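Local coordinates for protein-arginine-phosphatase (Bacillus subtilis subsp. subtilis, PDB 4KK3) that removes phosphate from phosphoarginine residues in many proteins, so counteracting the protein arginine kinase McsB, at residues E18-S23 with K58-N63; E26-N31 with L141-K146; S42-A47 with N63-P68; A82-H87 with H113-D118. All coordinates share one frame; numbering follows the deposited sequence.

Interaction 1: residues E18-S23 with K58-N63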
# COMPACT_ATOMS: atom_id res chain seq x y z
N GLU A 18 -0.64 3.28 -3.00
CA GLU A 18 -1.95 3.49 -3.62
C GLU A 18 -1.84 4.39 -4.86
O GLU A 18 -2.37 4.09 -5.92
CB GLU A 18 -2.90 4.11 -2.59
CG GLU A 18 -4.25 4.56 -3.17
CD GLU A 18 -5.16 5.21 -2.14
OE1 GLU A 18 -4.73 5.46 -0.99
OE2 GLU A 18 -6.33 5.51 -2.48
N ALA A 19 -1.15 5.51 -4.72
CA ALA A 19 -1.07 6.46 -5.84
C ALA A 19 -0.21 5.92 -6.97
O ALA A 19 -0.58 6.05 -8.15
CB ALA A 19 -0.53 7.80 -5.35
N LEU A 20 0.93 5.32 -6.62
CA LEU A 20 1.79 4.68 -7.62
C LEU A 20 1.05 3.53 -8.34
O LEU A 20 1.10 3.43 -9.58
CB LEU A 20 3.08 4.16 -6.99
CG LEU A 20 4.10 5.19 -6.49
CD1 LEU A 20 5.17 4.51 -5.65
CD2 LEU A 20 4.73 5.88 -7.68
N PHE A 21 0.39 2.67 -7.57
CA PHE A 21 -0.31 1.54 -8.19
C PHE A 21 -1.52 1.94 -9.06
O PHE A 21 -1.78 1.32 -10.09
CB PHE A 21 -0.72 0.50 -7.15
CG PHE A 21 -1.19 -0.79 -7.76
CD1 PHE A 21 -0.31 -1.58 -8.48
CD2 PHE A 21 -2.50 -1.20 -7.60
CE1 PHE A 21 -0.75 -2.78 -9.06
CE2 PHE A 21 -2.93 -2.40 -8.18
CZ PHE A 21 -2.05 -3.17 -8.90
N LYS A 22 -2.26 2.96 -8.63
CA LYS A 22 -3.39 3.43 -9.43
C LYS A 22 -2.91 3.88 -10.81
O LYS A 22 -3.54 3.59 -11.82
CB LYS A 22 -4.12 4.58 -8.73
CG LYS A 22 -5.05 4.14 -7.61
CD LYS A 22 -5.52 5.35 -6.82
CE LYS A 22 -6.68 5.02 -5.90
NZ LYS A 22 -7.06 6.22 -5.09
N SER A 23 -1.77 4.57 -10.83
CA SER A 23 -1.19 5.05 -12.08
C SER A 23 -0.75 3.89 -12.98
O SER A 23 -1.09 3.86 -14.17
CB SER A 23 0.01 5.95 -11.80
OG SER A 23 0.55 6.44 -13.02
N LYS A 58 7.70 12.60 -9.91
CA LYS A 58 7.33 11.68 -10.97
C LYS A 58 5.98 12.01 -11.59
O LYS A 58 5.37 11.17 -12.26
CB LYS A 58 7.29 10.25 -10.41
CG LYS A 58 8.60 9.79 -9.81
CD LYS A 58 9.60 9.43 -10.90
CE LYS A 58 10.76 8.63 -10.34
NZ LYS A 58 11.65 8.12 -11.41
N HIS A 59 5.52 13.24 -11.36
CA HIS A 59 4.27 13.75 -11.92
C HIS A 59 3.04 12.98 -11.47
O HIS A 59 2.10 12.79 -12.23
CB HIS A 59 4.35 13.82 -13.46
CG HIS A 59 5.52 14.61 -13.95
ND1 HIS A 59 5.42 15.92 -14.36
CD2 HIS A 59 6.83 14.27 -14.08
CE1 HIS A 59 6.61 16.36 -14.73
NE2 HIS A 59 7.48 15.38 -14.57
N ILE A 60 3.04 12.54 -10.21
CA ILE A 60 1.87 11.91 -9.64
C ILE A 60 1.43 12.74 -8.45
O ILE A 60 2.26 13.10 -7.61
CB ILE A 60 2.20 10.48 -9.16
CG1 ILE A 60 2.47 9.58 -10.38
CG2 ILE A 60 1.04 9.91 -8.35
CD1 ILE A 60 2.86 8.14 -10.00
N ALA A 61 0.14 13.04 -8.36
CA ALA A 61 -0.37 13.84 -7.25
C ALA A 61 -0.76 12.94 -6.09
O ALA A 61 -1.51 11.98 -6.26
CB ALA A 61 -1.56 14.69 -7.70
N LEU A 62 -0.25 13.25 -4.91
CA LEU A 62 -0.60 12.46 -3.73
C LEU A 62 -1.45 13.32 -2.81
O LEU A 62 -0.95 13.93 -1.85
CB LEU A 62 0.66 11.96 -3.04
CG LEU A 62 0.47 11.10 -1.79
CD1 LEU A 62 -0.47 9.93 -2.10
CD2 LEU A 62 1.83 10.62 -1.30
N ASN A 63 -2.73 13.42 -3.15
CA ASN A 63 -3.69 14.22 -2.39
C ASN A 63 -4.49 13.26 -1.54
O ASN A 63 -5.47 12.66 -1.99
CB ASN A 63 -4.63 14.99 -3.33
CG ASN A 63 -5.52 15.97 -2.58
OD1 ASN A 63 -5.56 15.99 -1.36
ND2 ASN A 63 -6.25 16.79 -3.33
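The side of helix 13-28 that carries A19, L20 and S23 is met by I60 and L62, in the loop that follows helix 49-56. I60 does most of the touching, with both of its branches. Its CD1 lies 3.7 Å from L20 CD2, and the two side chains cross at about a right angle. The same CD1 methyl comes within 4.0 Å of S23 CB, one helical turn beyond A19. CG2 of I60, anti to the backbone N because CG1 takes chi1 -68°, sits 4.0 Å from A19 CB. The other neighbour of A19 CB is L62 CD1, at 3.9 Å. I60 N closes the Schellman motif that ends helix 49-56: it bonds back to L55 O, with H59 at positive phi. This turn brings the extended run I60-L62 alongside helix 13-28. An alanine at I60 would probably open a gap beside L20 and S23, and leave A19 with L62 as its main neighbour from this loop. L55 also touches A19, I60 and L62, so helix 49-56 shares in the contact.

Interaction 2: residues E26-N31 with L141-K146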
# COMPACT_ATOMS: atom_id res chain seq x y z
N GLU A 26 -3.76 1.79 -14.33
CA GLU A 26 -4.50 2.38 -15.44
C GLU A 26 -3.73 2.31 -16.76
O GLU A 26 -4.33 2.21 -17.83
CB GLU A 26 -4.97 3.80 -15.12
CG GLU A 26 -3.90 4.88 -15.22
CD GLU A 26 -4.47 6.27 -15.00
OE1 GLU A 26 -5.69 6.38 -14.76
OE2 GLU A 26 -3.69 7.25 -15.09
N ARG A 27 -2.40 2.32 -16.69
CA ARG A 27 -1.58 2.19 -17.89
C ARG A 27 -1.62 0.75 -18.41
O ARG A 27 -1.72 0.51 -19.61
CB ARG A 27 -0.13 2.59 -17.62
CG ARG A 27 0.04 3.99 -17.06
CD ARG A 27 0.08 5.05 -18.14
NE ARG A 27 0.90 6.19 -17.73
CZ ARG A 27 0.42 7.30 -17.16
NH1 ARG A 27 -0.88 7.42 -16.92
NH2 ARG A 27 1.25 8.27 -16.82
N GLU A 28 -1.52 -0.19 -17.48
CA GLU A 28 -1.52 -1.62 -17.79
C GLU A 28 -2.91 -2.09 -18.19
O GLU A 28 -3.09 -3.20 -18.69
CB GLU A 28 -1.01 -2.41 -16.57
CG GLU A 28 -0.82 -3.91 -16.79
CD GLU A 28 0.30 -4.23 -17.76
OE1 GLU A 28 1.24 -3.41 -17.88
OE2 GLU A 28 0.25 -5.31 -18.40
N GLY A 29 -3.90 -1.23 -17.98
CA GLY A 29 -5.27 -1.56 -18.33
C GLY A 29 -5.91 -2.46 -17.30
O GLY A 29 -6.84 -3.21 -17.60
N LEU A 30 -5.39 -2.41 -16.07
CA LEU A 30 -5.91 -3.22 -14.98
C LEU A 30 -7.24 -2.70 -14.48
O LEU A 30 -7.41 -1.50 -14.26
CB LEU A 30 -4.93 -3.25 -13.82
CG LEU A 30 -3.82 -4.29 -13.87
CD1 LEU A 30 -2.96 -4.17 -12.63
CD2 LEU A 30 -4.44 -5.66 -13.95
N ASN A 31 -8.19 -3.61 -14.27
CA ASN A 31 -9.47 -3.23 -13.69
C ASN A 31 -9.51 -3.62 -12.22
O ASN A 31 -10.02 -4.68 -11.85
CB ASN A 31 -10.63 -3.87 -14.47
CG ASN A 31 -10.84 -3.21 -15.82
OD1 ASN A 31 -10.54 -2.03 -16.00
ND2 ASN A 31 -11.38 -3.96 -16.78
N LEU A 141 3.59 -6.40 -9.35
CA LEU A 141 2.24 -6.73 -8.91
C LEU A 141 1.25 -6.64 -10.06
O LEU A 141 0.42 -7.53 -10.25
CB LEU A 141 1.80 -5.84 -7.74
CG LEU A 141 0.38 -6.06 -7.17
CD1 LEU A 141 0.26 -7.45 -6.53
CD2 LEU A 141 0.01 -4.99 -6.14
N ALA A 142 1.33 -5.55 -10.81
CA ALA A 142 0.46 -5.34 -11.95
C ALA A 142 0.55 -6.51 -12.94
O ALA A 142 -0.47 -7.06 -13.34
CB ALA A 142 0.81 -4.04 -12.63
N LYS A 143 1.77 -6.90 -13.29
CA LYS A 143 1.97 -8.00 -14.22
C LYS A 143 1.41 -9.30 -13.65
O LYS A 143 0.86 -10.12 -14.38
CB LYS A 143 3.46 -8.18 -14.56
CG LYS A 143 4.17 -6.94 -15.08
CD LYS A 143 3.65 -6.49 -16.44
CE LYS A 143 4.52 -5.38 -17.01
NZ LYS A 143 3.95 -4.76 -18.24
N GLN A 144 1.54 -9.48 -12.34
CA GLN A 144 1.05 -10.69 -11.70
C GLN A 144 -0.47 -10.73 -11.67
O GLN A 144 -1.07 -11.77 -11.90
CB GLN A 144 1.61 -10.83 -10.29
CG GLN A 144 3.06 -11.25 -10.25
CD GLN A 144 3.63 -11.12 -8.86
OE1 GLN A 144 2.94 -10.72 -7.93
NE2 GLN A 144 4.91 -11.46 -8.72
N LEU A 145 -1.09 -9.58 -11.40
CA LEU A 145 -2.54 -9.52 -11.32
C LEU A 145 -3.24 -9.92 -12.63
O LEU A 145 -4.41 -10.30 -12.62
CB LEU A 145 -3.01 -8.14 -10.85
CG LEU A 145 -2.79 -7.87 -9.36
CD1 LEU A 145 -3.10 -6.43 -9.04
CD2 LEU A 145 -3.65 -8.79 -8.51
N LYS A 146 -2.50 -9.84 -13.73
CA LYS A 146 -3.00 -10.32 -15.03
C LYS A 146 -3.23 -11.83 -15.03
O LYS A 146 -3.98 -12.34 -15.86
CB LYS A 146 -2.01 -9.96 -16.14
CG LYS A 146 -1.61 -8.49 -16.17
CD LYS A 146 -2.81 -7.60 -16.36
CE LYS A 146 -3.23 -7.51 -17.82
NZ LYS A 146 -2.31 -6.66 -18.62
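K146 NZ donates to E28 OE2 at 2.9 Å, and K143 NZ donates to E28 OE1 at 3.0 Å. One carboxylate thus takes a separate lysine on each oxygen. K143 comes from the syn side, 34° out of the carboxylate plane. K146 comes from the anti side and lies nearer the plane, 16° out of it. E28 CG is anti to the backbone N (chi1 -174°), and a bend at chi2 sets the carboxylate between the two lysines. K146 is bent at every torsion beyond its first, so its ammonium folds back to E28. Its CD also lies against L30 CD2 at 3.5 Å, a tight carbon contact. Beside these charges the packing is apolar. L30 CD1 rests on A142, 3.8 Å from its CB. L30 CD2 is 4.2 Å from L145 CB. The two lysine charges are likely to keep E28 ionised. An alanine at E28 would probably leave both ammonium groups without their carboxylate and free to turn, with the apolar contacts of L30 remaining. G29, with positive phi, turns the chain out of helix 13-28 and sets L30 against the second helix. The outcome is a three-residue salt-bridge network next to a leucine contact, joining the C-terminal end of helix 13-28 to the last turns of helix 124-145.

Interaction 3: residues S42-A47 with N63-P68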
# COMPACT_ATOMS: atom_id res chain seq x y z
N SER A 42 -4.84 8.21 12.12
CA SER A 42 -5.93 9.11 12.46
C SER A 42 -6.71 9.36 11.18
O SER A 42 -6.18 9.17 10.09
CB SER A 42 -5.39 10.44 12.99
OG SER A 42 -4.35 10.23 13.93
N PRO A 43 -7.99 9.75 11.28
CA PRO A 43 -8.63 10.27 10.07
C PRO A 43 -8.32 11.76 9.89
O PRO A 43 -7.81 12.38 10.83
CB PRO A 43 -10.12 10.04 10.32
CG PRO A 43 -10.19 9.05 11.46
CD PRO A 43 -8.98 9.34 12.29
N ASN A 44 -8.60 12.29 8.71
CA ASN A 44 -8.29 13.69 8.34
C ASN A 44 -6.80 14.02 8.19
O ASN A 44 -6.45 15.12 7.77
CB ASN A 44 -8.97 14.71 9.25
CG ASN A 44 -9.09 16.08 8.59
OD1 ASN A 44 -9.00 16.20 7.37
ND2 ASN A 44 -9.31 17.11 9.40
N GLY A 45 -5.92 13.07 8.51
CA GLY A 45 -4.50 13.28 8.33
C GLY A 45 -4.18 13.47 6.86
O GLY A 45 -5.03 13.27 6.01
N LYS A 46 -2.95 13.89 6.56
CA LYS A 46 -2.54 14.01 5.17
C LYS A 46 -1.28 13.21 4.94
O LYS A 46 -0.58 12.86 5.89
CB LYS A 46 -2.27 15.47 4.79
CG LYS A 46 -3.50 16.35 4.61
CD LYS A 46 -3.08 17.72 4.07
CE LYS A 46 -4.23 18.71 4.05
NZ LYS A 46 -3.81 20.05 3.54
N ALA A 47 -0.97 12.94 3.67
CA ALA A 47 0.32 12.37 3.33
C ALA A 47 1.36 13.36 3.81
O ALA A 47 1.09 14.56 3.85
CB ALA A 47 0.42 12.15 1.83
N ASN A 63 -2.73 13.42 -3.15
CA ASN A 63 -3.69 14.22 -2.39
C ASN A 63 -4.49 13.26 -1.54
O ASN A 63 -5.47 12.66 -1.99
CB ASN A 63 -4.63 14.99 -3.33
CG ASN A 63 -5.52 15.97 -2.58
OD1 ASN A 63 -5.56 15.99 -1.36
ND2 ASN A 63 -6.25 16.79 -3.33
N HIS A 64 -4.06 13.13 -0.29
CA HIS A 64 -4.47 11.99 0.49
C HIS A 64 -4.91 12.39 1.88
O HIS A 64 -4.30 13.24 2.52
CB HIS A 64 -3.30 11.02 0.60
CG HIS A 64 -3.55 9.89 1.54
ND1 HIS A 64 -4.35 8.83 1.22
CD2 HIS A 64 -3.12 9.68 2.81
CE1 HIS A 64 -4.40 7.99 2.24
NE2 HIS A 64 -3.66 8.48 3.22
N VAL A 65 -5.96 11.73 2.35
CA VAL A 65 -6.41 11.91 3.72
C VAL A 65 -6.34 10.56 4.43
O VAL A 65 -6.86 9.57 3.91
CB VAL A 65 -7.84 12.46 3.77
CG1 VAL A 65 -8.39 12.37 5.16
CG2 VAL A 65 -7.86 13.90 3.29
N SER A 66 -5.69 10.53 5.59
CA SER A 66 -5.48 9.29 6.33
C SER A 66 -6.79 8.60 6.75
O SER A 66 -7.78 9.26 7.08
CB SER A 66 -4.62 9.55 7.57
OG SER A 66 -3.34 10.06 7.21
N SER A 67 -6.77 7.28 6.75
CA SER A 67 -7.94 6.50 7.15
C SER A 67 -7.51 5.32 8.02
O SER A 67 -6.54 4.64 7.70
CB SER A 67 -8.68 5.99 5.90
OG SER A 67 -9.71 5.09 6.25
N PRO A 68 -8.24 5.07 9.12
CA PRO A 68 -7.92 3.89 9.92
C PRO A 68 -8.45 2.65 9.22
O PRO A 68 -9.47 2.71 8.53
CB PRO A 68 -8.70 4.13 11.22
CG PRO A 68 -9.85 4.98 10.81
CD PRO A 68 -9.32 5.88 9.72
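S66 has OG beside its backbone N and anti to the carbonyl carbon (chi1 -61°), which brings OG over G45, 3.5 Å from G45 C. V65 has CG1 anti to its backbone N (chi1 168°), and that methyl comes close to N44 CA, though N44 is poorly ordered and the approach uncertain. The backbones meet at one sound bond. S66 N donates to G45 O at 2.8 Å, with the donor standing above the carbonyl plane. The same oxygen receives the CA-H of V65, so two groups grip it. Further CA-H...O contacts run from K46 CA to H64 O and from P43 CA to S66 O. G45 fits closely here, since a CB on it would clash with S66 OG. These two loops, one on either side of helix 49-56 in the chain, lie against the substrate-binding P-loop, the C-X5-R signature that runs from the nucleophile C7 to R13. S66 OG and H64 NE2 both bond to N10 O, and S67 N bonds to N10 OD1. N10 is therefore held through its backbone and its side chain. The S66 side chain also touches T11, the residue important for substrate discrimination. At one end the rings of P43 and P68 cross at about a right angle, with P43 CG 3.7 Å from P68 CD, but P43 too is poorly ordered. At the other end A47 CB lies 4.1 Å from H64 CB, and A47 N sits at the edge of the H64 ring.

Interaction 4: residues A82-H87 with H113-D118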
# COMPACT_ATOMS: atom_id res chain seq x y z
N ALA A 82 0.21 -5.59 3.21
CA ALA A 82 0.79 -4.87 4.32
C ALA A 82 2.24 -4.55 4.01
O ALA A 82 2.90 -5.28 3.29
CB ALA A 82 0.73 -5.76 5.58
N MSE A 83 2.76 -3.48 4.60
CA MSE A 83 4.17 -3.14 4.35
C MSE A 83 5.15 -4.07 5.08
O MSE A 83 6.20 -4.44 4.54
CB MSE A 83 4.47 -1.69 4.73
CG MSE A 83 3.71 -0.66 3.92
SE MSE A 83 3.99 -0.86 1.98
CE MSE A 83 2.18 -0.45 1.41
N THR A 84 4.81 -4.44 6.31
CA THR A 84 5.71 -5.27 7.11
C THR A 84 5.02 -6.51 7.69
O THR A 84 3.79 -6.57 7.77
CB THR A 84 6.32 -4.48 8.29
OG1 THR A 84 5.33 -4.33 9.32
CG2 THR A 84 6.83 -3.09 7.85
N HIS A 85 5.82 -7.48 8.11
CA HIS A 85 5.27 -8.66 8.74
C HIS A 85 4.60 -8.31 10.08
O HIS A 85 3.60 -8.89 10.46
CB HIS A 85 6.32 -9.78 8.86
CG HIS A 85 6.47 -10.59 7.61
ND1 HIS A 85 7.34 -10.24 6.59
CD2 HIS A 85 5.86 -11.72 7.19
CE1 HIS A 85 7.25 -11.12 5.61
NE2 HIS A 85 6.37 -12.04 5.95
N GLN A 86 5.14 -7.31 10.77
CA GLN A 86 4.49 -6.81 11.97
C GLN A 86 3.10 -6.22 11.68
O GLN A 86 2.19 -6.33 12.49
CB GLN A 86 5.35 -5.76 12.66
CG GLN A 86 4.78 -5.31 13.96
CD GLN A 86 4.66 -6.45 14.96
OE1 GLN A 86 3.56 -6.94 15.24
NE2 GLN A 86 5.78 -6.88 15.50
N HIS A 87 2.94 -5.58 10.52
CA HIS A 87 1.60 -5.10 10.17
C HIS A 87 0.61 -6.26 10.06
O HIS A 87 -0.52 -6.13 10.51
CB HIS A 87 1.63 -4.31 8.87
CG HIS A 87 2.29 -2.98 9.00
ND1 HIS A 87 3.00 -2.41 7.97
CD2 HIS A 87 2.34 -2.10 10.02
CE1 HIS A 87 3.47 -1.23 8.35
NE2 HIS A 87 3.08 -1.02 9.60
N HIS A 113 10.44 -13.29 2.17
CA HIS A 113 10.21 -12.52 3.38
C HIS A 113 10.90 -11.18 3.20
O HIS A 113 12.04 -11.11 2.74
CB HIS A 113 10.83 -13.28 4.56
CG HIS A 113 10.17 -13.02 5.88
ND1 HIS A 113 9.31 -13.92 6.47
CD2 HIS A 113 10.27 -11.97 6.74
CE1 HIS A 113 8.89 -13.43 7.63
NE2 HIS A 113 9.46 -12.25 7.81
N GLY A 114 10.22 -10.10 3.54
CA GLY A 114 10.83 -8.79 3.46
C GLY A 114 9.86 -7.70 3.83
O GLY A 114 8.65 -7.81 3.59
N ASP A 115 10.38 -6.64 4.43
CA ASP A 115 9.55 -5.52 4.85
C ASP A 115 9.85 -4.30 3.97
O ASP A 115 10.98 -4.13 3.51
CB ASP A 115 9.83 -5.16 6.32
CG ASP A 115 9.34 -6.22 7.29
OD1 ASP A 115 8.43 -7.00 6.94
OD2 ASP A 115 9.87 -6.29 8.42
N VAL A 116 8.84 -3.47 3.75
CA VAL A 116 9.06 -2.11 3.24
C VAL A 116 9.17 -1.21 4.47
O VAL A 116 8.16 -0.91 5.12
CB VAL A 116 7.92 -1.63 2.35
CG1 VAL A 116 8.15 -0.16 1.93
CG2 VAL A 116 7.79 -2.52 1.12
N LEU A 117 10.38 -0.78 4.78
CA LEU A 117 10.64 -0.06 6.04
C LEU A 117 10.06 1.36 6.07
O LEU A 117 9.97 2.04 5.04
CB LEU A 117 12.13 -0.03 6.35
CG LEU A 117 12.81 -1.39 6.47
CD1 LEU A 117 14.30 -1.23 6.76
CD2 LEU A 117 12.13 -2.18 7.57
N ASP A 118 9.68 1.81 7.27
CA ASP A 118 9.04 3.12 7.45
C ASP A 118 10.01 4.27 7.14
O ASP A 118 11.06 4.38 7.76
CB ASP A 118 8.55 3.25 8.90
CG ASP A 118 7.48 4.31 9.07
OD1 ASP A 118 7.32 5.17 8.18
OD2 ASP A 118 6.79 4.29 10.12
O HOH W 1 6.71 -6.14 2.37
O HOH W 2 8.05 -6.70 10.58
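H85 and H113 form an offset stack. Their planes are only 7° apart and their centroids 3.5 Å. H113 NE2 lies over the centre of the H85 ring, and H85 CE1 over the centre of the H113 ring. G114 N is at the H85 edge, in plane. Hydrogen bonds make up the second group. H85 N donates to D115 OD1 at 2.9 Å, from above the carboxylate plane. H85 ND1 adds a weak bond to the same oxygen, which helps to fix the turn of the ring. V116 N donates to M83 O at 2.9 Å, nearly straight at 172°. Two waters extend this set: one joins M83 O to G114 O, and the other takes Q86 N-H and donates to D115 OD2. Within 82-87, T84 and H87 form a capping box at the start of helix 85-94. T84 OG1, with chi1 75°, accepts from H87 N at 3.0 Å, and T84 N donates to H87 ND1. Apolar contact is small: selenomethionine M83 places SE 4.0 Å from V116 CB, the two side chains side by side. V116 O bonds R13 NH1, and H87 NE2 bonds T8 OG1, so both segments reach the phosphate-binding loop. The D115 carboxylate sits at the N-terminal end of helix 85-94, bonded to H85 N directly and to Q86 N through a water. The helix dipole would probably favour its negative charge. These bonds join the loop that leads to the proton donor/acceptor D118 to the start of helix 85-94.

In the fold
From the N terminus, helix 13-28 opens interaction 1 and then, near its C-terminal end, interaction 2. Segment 42-47, after strand 33-38, opens interaction 3. The loop after helix 49-56 closes interaction 1 and then interaction 3, which share N63 and cross. Interaction 4 follows in series, opening at the turn from strand 79-82 into helix 85-94 and closing in the loop before helix 124-145. That last helix closes interaction 2 across 109 residues. Interactions 3 and 4 therefore lie within its span, while interaction 1 crosses it. F21 packs on L141 and L145, linking interactions 1 and 2. L62 touches A47, linking 1 and 3. Interactions 3 and 4 both adjoin the active site.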